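Local coordinates for heme peroxidase (Bacteroides thetaiotaomicron, PDB 2GVK), which probably catalyses the heme-dependent oxidation of dyes and other substrates by hydrogen peroxide, as a dye-decolorizing peroxidase, at residues A51-M56 / M63-T68; E225-P228 / N233-T236. All coordinates share one frame; numbering follows the deposited sequence. Where two conformers were deposited one is given.

Contact 1. Residues A51-M56 / M63-T68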
# COMPACT_ATOMS: atom_id res chain seq x y z
N ALA A 51 -20.00 2.14 -19.81
CA ALA A 51 -20.46 1.10 -18.87
C ALA A 51 -19.35 0.09 -18.53
O ALA A 51 -19.22 -0.35 -17.39
CB ALA A 51 -21.66 0.37 -19.45
N MSE A 52 -18.56 -0.29 -19.54
CA MSE A 52 -17.46 -1.21 -19.32
C MSE A 52 -16.41 -0.58 -18.39
O MSE A 52 -15.86 -1.25 -17.52
CB MSE A 52 -16.83 -1.61 -20.64
CG MSE A 52 -17.73 -2.48 -21.52
SE MSE A 52 -16.93 -2.80 -23.27
CE MSE A 52 -15.32 -3.79 -22.66
N ILE A 53 -16.15 0.72 -18.59
CA ILE A 53 -15.23 1.44 -17.73
C ILE A 53 -15.82 1.57 -16.33
O ILE A 53 -15.10 1.36 -15.33
CB ILE A 53 -14.89 2.83 -18.31
CG1 ILE A 53 -14.13 2.66 -19.63
CG2 ILE A 53 -14.08 3.66 -17.30
CD1 ILE A 53 -14.00 3.93 -20.44
N ARG A 54 -17.12 1.88 -16.23
CA ARG A 54 -17.78 1.97 -14.92
C ARG A 54 -17.64 0.68 -14.15
O ARG A 54 -17.43 0.69 -12.96
CB ARG A 54 -19.27 2.30 -15.07
CG ARG A 54 -19.58 3.75 -15.19
CD ARG A 54 -21.08 4.02 -14.97
NE ARG A 54 -21.90 3.54 -16.09
CZ ARG A 54 -22.03 4.19 -17.26
NH1 ARG A 54 -21.41 5.34 -17.46
NH2 ARG A 54 -22.78 3.68 -18.22
N SER A 55 -17.84 -0.44 -14.84
CA SER A 55 -17.73 -1.75 -14.22
C SER A 55 -16.34 -1.96 -13.61
O SER A 55 -16.21 -2.29 -12.41
CB SER A 55 -18.05 -2.84 -15.24
OG SER A 55 -17.90 -4.13 -14.67
N MSE A 56 -15.31 -1.68 -14.38
CA MSE A 56 -13.94 -1.86 -13.91
C MSE A 56 -13.65 -0.99 -12.70
O MSE A 56 -13.02 -1.43 -11.76
CB MSE A 56 -12.94 -1.54 -14.99
CG MSE A 56 -13.03 -2.40 -16.20
SE MSE A 56 -12.77 -4.30 -15.84
CE MSE A 56 -11.18 -4.22 -14.94
N MSE A 63 -7.37 0.74 -8.71
CA MSE A 63 -6.45 0.21 -9.73
C MSE A 63 -6.26 1.14 -10.94
O MSE A 63 -5.65 0.75 -11.94
CB MSE A 63 -6.93 -1.16 -10.19
CG MSE A 63 -6.93 -2.19 -9.12
SE MSE A 63 -5.13 -2.60 -8.46
CE MSE A 63 -5.12 -1.58 -6.86
N GLN A 64 -6.77 2.35 -10.86
CA GLN A 64 -6.52 3.35 -11.90
C GLN A 64 -6.82 2.84 -13.31
O GLN A 64 -6.08 3.11 -14.25
CB GLN A 64 -5.08 3.84 -11.81
CG GLN A 64 -4.70 4.29 -10.42
CD GLN A 64 -3.37 5.02 -10.36
OE1 GLN A 64 -2.39 4.62 -11.01
NE2 GLN A 64 -3.30 6.04 -9.52
N PHE A 65 -7.95 2.17 -13.47
CA PHE A 65 -8.29 1.62 -14.75
C PHE A 65 -8.73 2.70 -15.72
O PHE A 65 -9.55 3.55 -15.39
CB PHE A 65 -9.41 0.60 -14.64
CG PHE A 65 -9.75 -0.01 -15.94
CD1 PHE A 65 -8.96 -1.04 -16.45
CD2 PHE A 65 -10.70 0.57 -16.76
CE1 PHE A 65 -9.14 -1.50 -17.74
CE2 PHE A 65 -10.87 0.14 -18.05
CZ PHE A 65 -10.08 -0.92 -18.54
N SER A 66 -8.25 2.59 -16.95
CA SER A 66 -8.65 3.50 -17.99
C SER A 66 -8.58 2.81 -19.37
O SER A 66 -7.72 1.96 -19.59
CB SER A 66 -7.73 4.70 -17.98
OG SER A 66 -8.08 5.61 -18.97
N CYS A 67 -9.48 3.20 -20.27
CA CYS A 67 -9.42 2.80 -21.66
C CYS A 67 -9.91 3.96 -22.51
O CYS A 67 -10.87 4.64 -22.14
CB CYS A 67 -10.27 1.57 -21.95
SG CYS A 67 -10.00 0.88 -23.61
N THR A 68 -9.22 4.21 -23.60
CA THR A 68 -9.70 5.15 -24.61
C THR A 68 -9.91 4.40 -25.92
O THR A 68 -9.24 3.38 -26.19
CB THR A 68 -8.72 6.29 -24.83
OG1 THR A 68 -7.52 5.79 -25.36
CG2 THR A 68 -8.44 7.00 -23.57

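Contact 2. Residues E225-P228 / N233-T236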
# COMPACT_ATOMS: atom_id res chain seq x y z
N GLU A 225 22.94 26.58 -23.28
CA GLU A 225 24.33 26.51 -23.70
C GLU A 225 24.79 25.08 -23.93
O GLU A 225 25.60 24.81 -24.83
CB GLU A 225 25.24 27.20 -22.66
CG GLU A 225 26.73 27.11 -22.99
N GLU A 226 24.28 24.15 -23.14
CA GLU A 226 24.70 22.76 -23.24
C GLU A 226 23.84 21.93 -24.20
O GLU A 226 24.30 20.95 -24.75
CB GLU A 226 24.72 22.12 -21.85
CG GLU A 226 25.90 22.57 -20.98
CD GLU A 226 27.28 22.27 -21.63
OE1 GLU A 226 27.52 21.08 -21.99
OE2 GLU A 226 28.10 23.21 -21.76
N LYS A 227 22.61 22.33 -24.40
CA LYS A 227 21.68 21.55 -25.19
C LYS A 227 21.84 21.80 -26.69
O LYS A 227 21.63 22.90 -27.16
CB LYS A 227 20.24 21.86 -24.80
CG LYS A 227 19.24 20.87 -25.37
CD LYS A 227 17.84 21.38 -25.32
CE LYS A 227 17.38 21.60 -23.92
NZ LYS A 227 15.93 21.88 -23.89
N PRO A 228 22.17 20.74 -27.45
CA PRO A 228 22.26 20.87 -28.91
C PRO A 228 20.90 21.11 -29.56
O PRO A 228 19.87 20.68 -29.02
CB PRO A 228 22.81 19.51 -29.35
CG PRO A 228 23.23 18.81 -28.08
CD PRO A 228 22.46 19.38 -27.00
N ASN A 233 14.41 16.75 -27.00
CA ASN A 233 13.51 17.67 -26.32
C ASN A 233 13.59 19.09 -26.89
O ASN A 233 12.72 19.89 -26.66
CB ASN A 233 13.74 17.68 -24.84
CG ASN A 233 14.80 18.57 -24.44
OD1 ASN A 233 15.76 18.79 -25.17
ND2 ASN A 233 14.65 19.16 -23.26
N ALA A 234 14.64 19.39 -27.65
CA ALA A 234 14.70 20.65 -28.35
C ALA A 234 13.77 20.62 -29.57
O ALA A 234 13.00 21.56 -29.79
CB ALA A 234 16.12 20.96 -28.78
N VAL A 235 13.86 19.57 -30.38
CA VAL A 235 13.12 19.54 -31.63
C VAL A 235 11.64 19.23 -31.44
O VAL A 235 10.84 19.65 -32.25
CB VAL A 235 13.73 18.52 -32.68
CG1 VAL A 235 15.25 18.79 -32.89
CG2 VAL A 235 13.48 17.11 -32.28
N THR A 236 11.28 18.51 -30.38
CA THR A 236 9.85 18.06 -30.18
C THR A 236 9.01 19.06 -29.39
O THR A 236 7.79 18.92 -29.31
CB THR A 236 9.74 16.70 -29.49
OG1 THR A 236 10.37 16.75 -28.19
CG2 THR A 236 10.36 15.61 -30.34

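Contact 1. Residues A51-M56 / M63-T68
Phe65 gives the largest share of this contact, turning one ring face to Met56. The Phe65 side chain leaves with CG opposite its backbone N (chi1 -178°), which sets the ring against the helix. Met56 CG stands over the ring centre, 3.8 Å from the Phe65 centroid and 12° off the normal, a CH-pi contact. Met56 CB touches the same face nearer the rim, at 3.6 Å from Phe65 CD2. The selenium of this selenomethionine lies higher above the face, with Met56 SE 5.0 Å from the Phe65 centroid, a more distant Met-aromatic contact. Ile53 comes in at the ring edge, its CG1 4.4 Å from Phe65 CE2. With an alanine in place of Phe65, Met56 would probably lose its flat partner, and a gap is likely to open between helix 38-59 and strand 66-72. At Cys67 the backbone takes over, for Ile53 CD1 reaches Cys67 O at 3.6 Å. Phe124 meets the Phe65 ring and also touches Cys67, so helix 118-131 shares this core. Arg54 forms a salt bridge with Asp166 of a second subunit. With no polar bond between the two segments, the contact probably depends on close packing of apolar groups.

Contact 2. Residues E225-P228 / N233-T236
Lys227 and Asn233 bring the two segments together in the C-terminal half of the dye-decolorizing peroxidase fold, of the dimeric alpha/beta-barrel type. Here a surface loop folds back on the short helix 232-235. The polar part is a single weak hydrogen bond, from Lys227 NZ to Asn233 OD1 at 3.3 Å. The chain of Lys227 is extended at first and then bends at chi3 (-63°), which turns its amine toward the Asn233 amide. The amine lies to one side of the amide plane and faces both ends of the group. Lys227 NZ is even nearer Asn233 ND2, at 3.1 Å, but both are donors and make no bond. The stronger partner of Lys227 NZ is Glu221, in a salt bridge. Glu221 also touches Asn233 and probably fixes the amine more firmly than the amide does.

The rest is van der Waals packing. Lys227 CD makes a close carbon-oxygen contact, 3.3 Å from Asn233 OD1, so the amide oxygen also packs on the aliphatic part of the lysine. Ala234 points its methyl at the loop, with CB 3.9 Å from Lys227 CD. Pro228 takes part through its backbone, not its ring.

Val235 and Thr236 pack on helix 270-281 through their side chains, which places this surface contact beside that helix. The methyl CB of Ala234 rests 3.8 Å from the carbonyl oxygen Pro228 O.

In the fold
Contact 1 is buried and contact 2 is at the surface. They lie on opposite sides of the chain's centre, with their own centres 38 Å apart and nearest atoms about 21 Å apart. They share no element. Contact 1 joins a long helix to a strand of the main antiparallel sheet, in the N-terminal DyP-type region. Contact 2 joins a loop to a short helix in the C-terminal one. The chemistry follows the place. An aromatic ring and apolar chains fill the first. In the second a lysine meets an amide, and its stronger ionic partner, Glu221, lies outside both segments. Contact 1 also borders a second subunit; contact 2 does not.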